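Local coordinates for fumarate lyase (Mesorhizobium sp., PDB 3C8T), which belongs to the fumarate lyase superfamily, whose members are mainly helical, homotetrameric enzymes built round a long bundle of helices, at residues I123-E128 with H174-E179; T144-R149 with M353-L357; L168-D172 with V439-R443; V241-L245 with A332-L336; S285-I289 with Q338-M342. The contacts are given in a common frame with arbitrary orientation. Residue numbers count along the deposited sequence, not the author numbering.

Interaction 1. Residues I123-E128 with H174-E179; sequences ISRRIE and HAARLE
L178 gives up the largest area here, and it lies against the helix I123-E128 across a nearly antiparallel helix pair. The axes of 123-128 and 174-179 approach to 10.5 Å with 163° between their N-to-C directions, and the nearest CA atoms are those of I127 and A175, 6.9 Å apart. With chi1 near t, L178 places CD1 3.6 Å from S124 CB, 3.9 Å from I123 CG2 and 4.4 Å from I127 CD1. This is side-to-side packing of helices 104-140 and 160-185, two members of the long helical bundle at the heart of the fumarate lyase fold. I127 (m, t) is the second centre: CD1 reaches H174 CB at 4.2 Å and CG2 meets A175 CB at 4.3 Å. The small A175 also receives E128 OE1 at 3.7 Å from its CB, although the E128 carboxylate pairs with R131. H174 turns its NE2 to S244 of helix 229-255, while R177 forms salt bridges with E233 and D229 of the second subunit.

Interaction 2. Residues T144-R149 with M353-L357; sequences TPMAGR and MRENL
Here a helix end packs against a beta-strand: M353-L357, the last residues of helix 350-357, lie over 145-149, part of the middle strand of a three-stranded antiparallel sheet flanked by strands 153-155 and 157-159. The strand and helix axes approach to 6.6 Å with their N-to-C directions 51° apart. CA atoms are nearest at M146-M353 (5.0 Å) and A147-L357 (4.9 Å), one helical turn matching one residue step of the strand. Apolar contacts do most of the work. M353, extended as m, t, t, brings SD to 3.9 Å from T144 CG2 and CB to 4.1 Å from M146 CB, and its CB also lies 3.6 Å from P145 O. L357 (t, p) spreads its two methyls along one side of the strand: CD2 is 3.8 Å from P145 CB, whereas CD1 lies 3.7 Å from M146 O and 4.3 Å from A147 CB. Among the polar groups, R149 brings NH2 to 4.2 Å from N356 CB at the guanidinium edge; this arginine is held by salt bridges to E262 and to E259 of the third subunit, while N356 ND2 is hydrogen-bonded to L260 O and E262. No direct hydrogen bond joins the segments, but a water links them, accepting from A147 N at 2.7 Å and donating to M353 O at 3.1 Å.

Interaction 3. Residues L168-D172 with V439-R443; sequences LSAFD and VLGGR
A charged clasp over an apolar patch fastens the C-terminal end of the modelled chain, V439-R443, to the middle of helix 160-185, one of the long bundle helices of the lyase fold. Residues 168-172 are regular helix. Helix 432-440 ends beside them: G441 and G442 both take positive phi (49° and 81°), a conformation that favours glycine, and the chain turns so that R443 N bonds L440 O at 3.0 Å. Nearest CA atoms are S169 and V439, 6.5 Å apart. L168 (t, p) supplies the patch, its CD2 lying 3.8 Å from V439 CG1 and 3.9 Å from L440 CD2, and over one face of the R443 guanidinium. V439 CG1 also touches S169 CB at 4.3 Å. R443 then folds back toward its own helix end, NE donating to L440 O at 3.1 Å and NH2 to V439 O at 2.8 Å, which fixes the guanidinium for D172. D172 is shared with R131 of helix 104-140, so three parts of the subunit meet at one carboxylate. The salt bridge is two-pronged: R443 NH1 donates to D172 OD1 at 3.0 Å and R443 NH2 to D172 OD2 at 2.8 Å.

Interaction 4. Residues V241-L245 with A332-L336; sequences VSGSL and ASGIL
Two helices run side by side in the same sense, 241-245 of helix 229-255 and 332-336 of helix 315-344, with axes 10.3 Å apart at closest approach and a crossing angle of 31°. Register is set by S242 opposite A332 (CA atoms 6.4 Å apart) and, one turn on, L245 opposite L336 (7.5 Å). The main bump is L245. Its m, t rotamer sends CD1 into the hollow between I335 and L336, 3.7 Å from I335 CG1, 3.8 Å from L336 N and 3.9 Å from L336 CD2. Answering it, L336 CD2 enters between V241 and L245, and meets V241 CG1 at 3.8 Å. I335, with chi1 near p, turns CD1 to S242 and comes within 3.7 Å of S242 OG; the same OG is 4.1 Å from A332 CB, so a small residue at 242 leaves room for both. The pair lies near the middle of the subunit's helical bundle, where helix 284-306 packs on S242, L245 and I335 while helix 104-140 packs on L336. S242 OG satisfies itself on L238 O of its own helix. With no hydrogen bond or charge crossing between the segments, the fit depends on shape and on burial of apolar surface.

Interaction 5. Residues S285-I289 with Q338-M342; sequences SCELI and QAEFM
Both segments are regular helix and run almost antiparallel, 158° between N-to-C directions, with axes 9.8 Å apart at closest approach; S285 and Q338 are the nearest pair, their CA atoms 5.5 Å apart. At this close point S285 (m) donates from OG to Q338 OE1 at 2.9 Å, the one hydrogen bond between the segments, and Q338 curls back as m, m to make it. L288 CD1 packs on Q338 CD at 3.8 Å. Beside this bond lies an apolar layer: I289 CD1 is 3.9 Å from both A339 CB and M342 CE, and M342, reaching across with chi1 and chi2 near t, brings SD to 3.7 Å from C286 SG and 3.8 Å from S285 CB. The E265 carboxylate accepts hydrogen bonds from the backbone nitrogens of S285 and C286, and E287 bonds H319 of the fourth subunit. Close antiparallel packing of this kind, here between helices 284-306 and 315-344, is characteristic of the long helical bundle of the fumarate lyase superfamily.

Overall arrangement
Interactions 1, 4 and 5 pair five long helices (104-140, 160-185, 229-255, 284-306 and 315-344), and interaction 3 adds the end of helix 432-440 to helix 160-185; the four form a connected cluster. Interactions 4 and 5, centres about 9 Å apart, share helix 315-344; interactions 1 and 3, centres about 13 Å apart, share helix 160-185. Further contacts tie these pairs together: a probable hydrogen bond between H174 and S244, packing of F171 on L245, and the salt bridge R126-E340. Interaction 2 stands off, its centre about 23 to 32 Å from the other centres, at the small sheet that follows helix 104-140. Along the chain, interaction 1 closes before 4 and 5 open, whereas interactions 2 and 3 span both, so sequence-distant helices build one bundle whose outer faces meet neighbouring subunits.

Interaction 1. Residues I123-E128 with H174-E179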
# COMPACT_ATOMS: atom_id res chain seq x y z
N ILE A 123 -23.32 7.21 4.79
CA ILE A 123 -22.85 6.36 3.69
C ILE A 123 -24.01 5.61 3.01
O ILE A 123 -24.11 5.59 1.79
CB ILE A 123 -21.77 5.34 4.18
CG1 ILE A 123 -20.49 6.07 4.62
CG2 ILE A 123 -21.51 4.29 3.11
CD1 ILE A 123 -19.78 6.90 3.53
N SER A 124 -24.89 5.00 3.80
CA SER A 124 -26.01 4.26 3.24
C SER A 124 -26.91 5.15 2.36
O SER A 124 -27.32 4.75 1.27
CB SER A 124 -26.79 3.61 4.39
OG SER A 124 -27.98 3.02 3.90
N ARG A 125 -27.20 6.35 2.86
CA ARG A 125 -27.98 7.37 2.18
C ARG A 125 -27.33 7.74 0.82
O ARG A 125 -28.00 7.87 -0.20
CB ARG A 125 -27.96 8.59 3.11
CG ARG A 125 -29.14 9.42 3.16
CD ARG A 125 -28.81 10.79 2.60
NE ARG A 125 -28.16 11.76 3.49
CZ ARG A 125 -27.48 12.80 2.98
NH1 ARG A 125 -27.41 12.93 1.67
NH2 ARG A 125 -26.90 13.71 3.75
N ARG A 126 -26.01 7.90 0.79
CA ARG A 126 -25.33 8.24 -0.46
C ARG A 126 -25.30 7.05 -1.45
O ARG A 126 -25.45 7.23 -2.67
CB ARG A 126 -23.93 8.80 -0.20
CG ARG A 126 -23.87 9.91 0.83
CD ARG A 126 -22.81 10.88 0.38
NE ARG A 126 -22.63 12.02 1.25
CZ ARG A 126 -23.31 13.17 1.15
NH1 ARG A 126 -24.25 13.32 0.24
NH2 ARG A 126 -23.06 14.14 2.01
N ILE A 127 -25.12 5.86 -0.93
CA ILE A 127 -25.19 4.65 -1.75
C ILE A 127 -26.60 4.48 -2.37
O ILE A 127 -26.75 4.16 -3.54
CB ILE A 127 -24.75 3.39 -0.95
CG1 ILE A 127 -23.23 3.39 -0.67
CG2 ILE A 127 -25.25 2.09 -1.65
CD1 ILE A 127 -22.72 2.07 0.08
N GLU A 128 -27.66 4.75 -1.59
CA GLU A 128 -29.03 4.75 -2.13
C GLU A 128 -29.30 5.83 -3.21
O GLU A 128 -29.93 5.51 -4.21
CB GLU A 128 -30.07 4.82 -0.99
CG GLU A 128 -29.93 3.64 0.01
CD GLU A 128 -29.93 2.24 -0.69
OE1 GLU A 128 -28.88 1.58 -0.77
OE2 GLU A 128 -31.01 1.83 -1.16
N HIS A 174 -23.10 -3.54 -2.66
CA HIS A 174 -22.42 -2.81 -1.58
C HIS A 174 -23.46 -2.51 -0.51
O HIS A 174 -23.15 -2.56 0.69
CB HIS A 174 -21.75 -1.48 -2.03
CG HIS A 174 -20.59 -1.66 -2.98
ND1 HIS A 174 -19.56 -2.55 -2.76
CD2 HIS A 174 -20.26 -0.98 -4.12
CE1 HIS A 174 -18.68 -2.46 -3.74
NE2 HIS A 174 -19.08 -1.52 -4.58
N ALA A 175 -24.69 -2.17 -0.96
CA ALA A 175 -25.83 -1.99 -0.03
C ALA A 175 -26.05 -3.18 0.86
O ALA A 175 -26.28 -3.00 2.06
CB ALA A 175 -27.11 -1.66 -0.77
N ALA A 176 -25.95 -4.39 0.29
CA ALA A 176 -26.06 -5.62 1.06
C ALA A 176 -24.91 -5.76 2.07
O ALA A 176 -25.15 -6.11 3.24
CB ALA A 176 -26.15 -6.85 0.14
N ARG A 177 -23.67 -5.49 1.64
CA ARG A 177 -22.48 -5.56 2.52
C ARG A 177 -22.62 -4.64 3.76
O ARG A 177 -22.33 -5.05 4.89
CB ARG A 177 -21.19 -5.21 1.75
CG ARG A 177 -20.82 -6.19 0.63
CD ARG A 177 -19.61 -5.73 -0.18
NE ARG A 177 -19.33 -6.75 -1.20
CZ ARG A 177 -19.52 -6.59 -2.51
NH1 ARG A 177 -19.91 -5.42 -3.00
NH2 ARG A 177 -19.29 -7.60 -3.32
N LEU A 178 -23.09 -3.40 3.53
CA LEU A 178 -23.28 -2.42 4.61
C LEU A 178 -24.13 -2.98 5.77
O LEU A 178 -23.78 -2.83 6.96
CB LEU A 178 -23.87 -1.11 4.04
CG LEU A 178 -23.94 0.10 5.01
CD1 LEU A 178 -23.85 1.46 4.27
CD2 LEU A 178 -25.17 0.08 5.90
N GLU A 179 -25.25 -3.61 5.41
CA GLU A 179 -26.17 -4.22 6.36
C GLU A 179 -25.53 -5.39 7.14
O GLU A 179 -25.80 -5.56 8.33
CB GLU A 179 -27.51 -4.62 5.66
CG GLU A 179 -28.25 -3.44 4.96
CD GLU A 179 -28.42 -2.16 5.84
OE1 GLU A 179 -28.74 -2.28 7.05
OE2 GLU A 179 -28.23 -1.01 5.33

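Interaction 2. Residues T144-R149 with M353-L357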
# COMPACT_ATOMS: atom_id res chain seq x y z
N THR A 144 -30.25 2.66 -25.91
CA THR A 144 -29.29 3.55 -26.55
C THR A 144 -28.01 2.77 -26.99
O THR A 144 -27.15 2.41 -26.13
CB THR A 144 -28.90 4.68 -25.57
OG1 THR A 144 -30.07 5.20 -24.91
CG2 THR A 144 -28.15 5.83 -26.29
N PRO A 145 -27.86 2.50 -28.32
CA PRO A 145 -26.69 1.70 -28.72
C PRO A 145 -25.38 2.50 -28.72
O PRO A 145 -25.38 3.73 -28.88
CB PRO A 145 -27.03 1.24 -30.14
CG PRO A 145 -28.16 2.12 -30.61
CD PRO A 145 -28.65 2.95 -29.47
N MET A 146 -24.29 1.78 -28.49
CA MET A 146 -22.94 2.35 -28.44
C MET A 146 -21.93 1.20 -28.66
O MET A 146 -22.30 0.03 -28.56
CB MET A 146 -22.68 3.07 -27.10
CG MET A 146 -22.56 2.15 -25.83
SD MET A 146 -22.27 3.17 -24.34
CE MET A 146 -20.60 3.80 -24.64
N ALA A 147 -20.68 1.54 -28.93
CA ALA A 147 -19.63 0.51 -29.00
C ALA A 147 -19.27 -0.01 -27.58
O ALA A 147 -18.98 0.80 -26.68
CB ALA A 147 -18.41 1.07 -29.71
N GLY A 148 -19.36 -1.33 -27.38
CA GLY A 148 -18.65 -2.03 -26.31
C GLY A 148 -17.14 -1.92 -26.53
O GLY A 148 -16.67 -1.99 -27.67
N ARG A 149 -16.37 -1.74 -25.45
CA ARG A 149 -14.91 -1.65 -25.58
C ARG A 149 -14.14 -2.64 -24.68
O ARG A 149 -14.40 -2.76 -23.47
CB ARG A 149 -14.44 -0.21 -25.32
CG ARG A 149 -15.01 0.81 -26.30
CD ARG A 149 -14.76 2.21 -25.89
NE ARG A 149 -15.19 3.17 -26.92
CZ ARG A 149 -16.29 3.94 -26.86
NH1 ARG A 149 -17.11 3.88 -25.80
NH2 ARG A 149 -16.59 4.75 -27.87
N MET A 353 -22.66 8.69 -29.73
CA MET A 353 -22.58 7.26 -29.49
C MET A 353 -22.78 6.47 -30.79
O MET A 353 -22.08 5.48 -31.06
CB MET A 353 -23.59 6.81 -28.40
CG MET A 353 -23.19 7.15 -26.94
SD MET A 353 -24.45 6.78 -25.65
CE MET A 353 -23.45 7.12 -24.18
N ARG A 354 -23.79 6.88 -31.55
CA ARG A 354 -24.20 6.28 -32.83
C ARG A 354 -23.06 6.48 -33.83
O ARG A 354 -22.67 5.56 -34.54
CB ARG A 354 -25.48 7.01 -33.30
CG ARG A 354 -26.36 6.32 -34.35
CD ARG A 354 -27.66 7.18 -34.78
NE ARG A 354 -28.06 8.31 -33.91
CZ ARG A 354 -28.76 8.21 -32.76
NH1 ARG A 354 -29.17 7.02 -32.30
NH2 ARG A 354 -29.05 9.31 -32.06
N GLU A 355 -22.50 7.69 -33.86
CA GLU A 355 -21.40 7.99 -34.76
C GLU A 355 -20.17 7.13 -34.47
O GLU A 355 -19.52 6.60 -35.40
CB GLU A 355 -21.08 9.48 -34.70
CG GLU A 355 -19.84 9.95 -35.52
CD GLU A 355 -19.52 11.44 -35.27
OE1 GLU A 355 -18.32 11.80 -35.16
OE2 GLU A 355 -20.50 12.26 -35.17
N ASN A 356 -19.84 6.94 -33.19
CA ASN A 356 -18.66 6.14 -32.86
C ASN A 356 -18.91 4.65 -33.18
O ASN A 356 -18.02 3.94 -33.65
CB ASN A 356 -18.21 6.37 -31.40
CG ASN A 356 -17.82 7.84 -31.13
OD1 ASN A 356 -17.37 8.54 -32.03
ND2 ASN A 356 -17.97 8.28 -29.89
N LEU A 357 -20.13 4.19 -32.94
CA LEU A 357 -20.52 2.84 -33.26
C LEU A 357 -20.36 2.55 -34.77
O LEU A 357 -19.92 1.47 -35.12
CB LEU A 357 -21.95 2.54 -32.72
CG LEU A 357 -22.56 1.13 -32.89
CD1 LEU A 357 -21.76 0.02 -32.24
CD2 LEU A 357 -24.06 1.09 -32.45
O HOH W 1 -20.09 4.22 -29.10

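Interaction 3. Residues L168-D172 with V439-R443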
# COMPACT_ATOMS: atom_id res chain seq x y z
N LEU A 168 -24.49 -0.21 -11.64
CA LEU A 168 -25.51 -0.37 -10.63
C LEU A 168 -25.39 -1.69 -9.83
O LEU A 168 -25.60 -1.69 -8.60
CB LEU A 168 -26.89 -0.28 -11.30
CG LEU A 168 -28.14 -0.51 -10.44
CD1 LEU A 168 -28.20 0.43 -9.15
CD2 LEU A 168 -29.44 -0.43 -11.29
N SER A 169 -25.07 -2.79 -10.51
CA SER A 169 -25.06 -4.10 -9.89
C SER A 169 -24.10 -4.22 -8.72
O SER A 169 -24.42 -4.87 -7.71
CB SER A 169 -24.79 -5.20 -10.92
OG SER A 169 -23.43 -5.17 -11.30
N ALA A 170 -22.94 -3.60 -8.87
CA ALA A 170 -21.93 -3.43 -7.82
C ALA A 170 -22.48 -2.72 -6.57
O ALA A 170 -22.17 -3.12 -5.43
CB ALA A 170 -20.70 -2.62 -8.39
N PHE A 171 -23.24 -1.65 -6.80
CA PHE A 171 -23.79 -0.83 -5.70
C PHE A 171 -24.95 -1.50 -4.99
O PHE A 171 -25.13 -1.34 -3.78
CB PHE A 171 -24.13 0.58 -6.17
CG PHE A 171 -22.91 1.39 -6.42
CD1 PHE A 171 -22.22 1.97 -5.35
CD2 PHE A 171 -22.36 1.46 -7.71
CE1 PHE A 171 -21.03 2.67 -5.58
CE2 PHE A 171 -21.18 2.13 -7.94
CZ PHE A 171 -20.52 2.76 -6.88
N ASP A 172 -25.72 -2.29 -5.74
CA ASP A 172 -26.67 -3.22 -5.14
C ASP A 172 -25.94 -4.15 -4.21
O ASP A 172 -26.43 -4.41 -3.13
CB ASP A 172 -27.38 -4.04 -6.22
CG ASP A 172 -28.34 -3.18 -7.09
OD1 ASP A 172 -28.80 -2.12 -6.61
OD2 ASP A 172 -28.63 -3.57 -8.23
N VAL A 439 -31.29 -6.61 -13.68
CA VAL A 439 -30.72 -5.83 -12.59
C VAL A 439 -31.76 -4.86 -11.97
O VAL A 439 -31.87 -4.75 -10.75
CB VAL A 439 -29.45 -5.07 -13.08
CG1 VAL A 439 -28.88 -4.16 -11.97
CG2 VAL A 439 -28.43 -6.04 -13.55
N LEU A 440 -32.50 -4.16 -12.81
CA LEU A 440 -33.53 -3.23 -12.32
C LEU A 440 -34.59 -3.97 -11.46
O LEU A 440 -35.03 -3.44 -10.43
CB LEU A 440 -34.17 -2.47 -13.47
CG LEU A 440 -33.27 -1.42 -14.15
CD1 LEU A 440 -34.01 -0.79 -15.34
CD2 LEU A 440 -32.88 -0.30 -13.19
N GLY A 441 -34.96 -5.18 -11.86
CA GLY A 441 -35.84 -6.05 -11.09
C GLY A 441 -37.11 -5.36 -10.62
O GLY A 441 -37.50 -5.48 -9.43
N GLY A 442 -37.73 -4.61 -11.53
CA GLY A 442 -38.98 -3.92 -11.21
C GLY A 442 -38.80 -2.62 -10.44
O GLY A 442 -39.68 -2.21 -9.67
N ARG A 443 -37.64 -1.97 -10.63
CA ARG A 443 -37.45 -0.57 -10.22
C ARG A 443 -37.82 0.38 -11.38
O ARG A 443 -37.29 0.25 -12.51
CB ARG A 443 -35.99 -0.30 -9.77
CG ARG A 443 -35.62 -0.84 -8.39
CD ARG A 443 -34.12 -0.58 -8.12
NE ARG A 443 -33.25 -1.65 -8.64
CZ ARG A 443 -31.97 -1.79 -8.34
NH1 ARG A 443 -31.34 -0.90 -7.54
NH2 ARG A 443 -31.29 -2.83 -8.84

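Interaction 4. Residues V241-L245 with A332-L336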
# COMPACT_ATOMS: atom_id res chain seq x y z
N VAL A 241 -16.32 0.19 -2.00
CA VAL A 241 -17.24 1.13 -2.64
C VAL A 241 -16.49 2.15 -3.51
O VAL A 241 -16.91 2.44 -4.64
CB VAL A 241 -18.09 1.85 -1.60
CG1 VAL A 241 -19.01 2.90 -2.24
CG2 VAL A 241 -18.89 0.86 -0.79
N SER A 242 -15.38 2.69 -2.99
CA SER A 242 -14.56 3.69 -3.68
C SER A 242 -14.01 3.10 -4.97
O SER A 242 -13.98 3.77 -6.00
CB SER A 242 -13.41 4.15 -2.78
OG SER A 242 -13.97 4.73 -1.58
N GLY A 243 -13.60 1.85 -4.92
CA GLY A 243 -13.16 1.15 -6.12
C GLY A 243 -14.21 1.09 -7.19
O GLY A 243 -13.88 1.28 -8.35
N SER A 244 -15.46 0.82 -6.81
CA SER A 244 -16.56 0.79 -7.77
C SER A 244 -16.86 2.17 -8.32
O SER A 244 -17.18 2.29 -9.48
CB SER A 244 -17.84 0.18 -7.17
OG SER A 244 -17.62 -1.17 -6.74
N LEU A 245 -16.76 3.20 -7.49
CA LEU A 245 -16.81 4.59 -8.01
C LEU A 245 -15.66 4.87 -8.99
O LEU A 245 -15.88 5.45 -10.06
CB LEU A 245 -16.79 5.58 -6.88
CG LEU A 245 -18.02 5.55 -5.99
CD1 LEU A 245 -17.77 6.45 -4.81
CD2 LEU A 245 -19.28 6.02 -6.79
N ALA A 332 -14.60 8.91 1.57
CA ALA A 332 -15.56 8.05 0.88
C ALA A 332 -16.94 8.71 0.70
O ALA A 332 -17.58 8.53 -0.31
CB ALA A 332 -15.69 6.67 1.58
N SER A 333 -17.37 9.46 1.71
CA SER A 333 -18.59 10.23 1.65
C SER A 333 -18.54 11.32 0.59
O SER A 333 -19.54 11.57 -0.09
CB SER A 333 -18.88 10.87 3.02
OG SER A 333 -20.24 11.29 3.14
N GLY A 334 -17.41 12.01 0.47
CA GLY A 334 -17.29 13.08 -0.52
C GLY A 334 -17.30 12.60 -1.94
O GLY A 334 -17.93 13.20 -2.80
N ILE A 335 -16.59 11.51 -2.22
CA ILE A 335 -16.62 10.92 -3.59
C ILE A 335 -17.98 10.25 -3.93
O ILE A 335 -18.43 10.33 -5.10
CB ILE A 335 -15.36 10.02 -3.93
CG1 ILE A 335 -15.34 8.72 -3.14
CG2 ILE A 335 -14.06 10.79 -3.70
CD1 ILE A 335 -14.12 7.90 -3.42
N LEU A 336 -18.64 9.63 -2.94
CA LEU A 336 -20.06 9.25 -3.16
C LEU A 336 -20.93 10.44 -3.48
O LEU A 336 -21.79 10.35 -4.35
CB LEU A 336 -20.70 8.50 -2.00
CG LEU A 336 -20.30 7.04 -1.87
CD1 LEU A 336 -20.40 6.69 -0.40
CD2 LEU A 336 -21.11 6.07 -2.80

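Interaction 5. Residues S285-I289 with Q338-M342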
# COMPACT_ATOMS: atom_id res chain seq x y z
N SER A 285 -15.56 15.78 -11.33
CA SER A 285 -16.09 14.77 -10.40
C SER A 285 -15.27 13.49 -10.52
O SER A 285 -14.92 12.90 -9.50
CB SER A 285 -17.60 14.54 -10.56
OG SER A 285 -18.29 15.69 -10.08
N CYS A 286 -14.89 13.14 -11.76
CA CYS A 286 -14.08 11.95 -12.04
C CYS A 286 -12.69 12.13 -11.41
O CYS A 286 -12.16 11.19 -10.79
CB CYS A 286 -13.94 11.71 -13.53
SG CYS A 286 -15.46 11.21 -14.37
N GLU A 287 -12.11 13.32 -11.56
CA GLU A 287 -10.84 13.62 -10.90
C GLU A 287 -10.92 13.34 -9.40
O GLU A 287 -10.13 12.61 -8.88
CB GLU A 287 -10.42 15.07 -11.12
CG GLU A 287 -9.32 15.55 -10.24
CD GLU A 287 -9.28 17.07 -10.12
OE1 GLU A 287 -9.65 17.75 -11.10
OE2 GLU A 287 -8.84 17.59 -9.08
N LEU A 288 -11.93 13.89 -8.73
CA LEU A 288 -12.03 13.78 -7.27
C LEU A 288 -12.26 12.32 -6.85
O LEU A 288 -11.68 11.86 -5.88
CB LEU A 288 -13.15 14.69 -6.73
CG LEU A 288 -12.92 16.19 -6.97
CD1 LEU A 288 -14.18 17.00 -6.71
CD2 LEU A 288 -11.83 16.66 -6.08
N ILE A 289 -13.12 11.63 -7.59
CA ILE A 289 -13.45 10.24 -7.30
C ILE A 289 -12.23 9.35 -7.41
O ILE A 289 -11.97 8.54 -6.52
CB ILE A 289 -14.55 9.70 -8.24
CG1 ILE A 289 -15.90 10.38 -7.95
CG2 ILE A 289 -14.70 8.18 -8.05
CD1 ILE A 289 -17.05 9.96 -8.86
N GLN A 338 -19.92 13.27 -4.93
CA GLN A 338 -19.51 13.65 -6.30
C GLN A 338 -20.18 12.75 -7.34
O GLN A 338 -20.66 13.24 -8.35
CB GLN A 338 -17.99 13.62 -6.47
CG GLN A 338 -17.26 14.73 -5.76
CD GLN A 338 -17.80 16.11 -6.14
OE1 GLN A 338 -18.01 16.39 -7.31
NE2 GLN A 338 -18.05 16.95 -5.16
N ALA A 339 -20.25 11.45 -7.05
CA ALA A 339 -20.96 10.48 -7.94
C ALA A 339 -22.47 10.70 -8.02
O ALA A 339 -23.02 10.65 -9.12
CB ALA A 339 -20.65 9.07 -7.57
N GLU A 340 -23.13 10.93 -6.88
CA GLU A 340 -24.57 11.32 -6.84
C GLU A 340 -24.85 12.51 -7.80
O GLU A 340 -25.77 12.50 -8.58
CB GLU A 340 -25.01 11.80 -5.43
CG GLU A 340 -25.22 10.78 -4.33
CD GLU A 340 -25.58 11.46 -2.99
OE1 GLU A 340 -26.76 11.87 -2.83
OE2 GLU A 340 -24.71 11.57 -2.10
N PHE A 341 -24.03 13.54 -7.68
CA PHE A 341 -24.18 14.75 -8.44
C PHE A 341 -23.94 14.52 -9.93
O PHE A 341 -24.74 14.93 -10.76
CB PHE A 341 -23.19 15.79 -7.91
CG PHE A 341 -23.14 17.04 -8.73
CD1 PHE A 341 -24.15 18.01 -8.60
CD2 PHE A 341 -22.10 17.28 -9.60
CE1 PHE A 341 -24.13 19.18 -9.36
CE2 PHE A 341 -22.06 18.45 -10.37
CZ PHE A 341 -23.09 19.40 -10.25
N MET A 342 -22.83 13.84 -10.26
CA MET A 342 -22.42 13.61 -11.63
C MET A 342 -23.40 12.71 -12.36
O MET A 342 -23.79 13.03 -13.49
CB MET A 342 -20.98 13.07 -11.70
CG MET A 342 -20.54 12.48 -13.08
SD MET A 342 -18.84 11.89 -13.03
CE MET A 342 -19.03 10.25 -12.22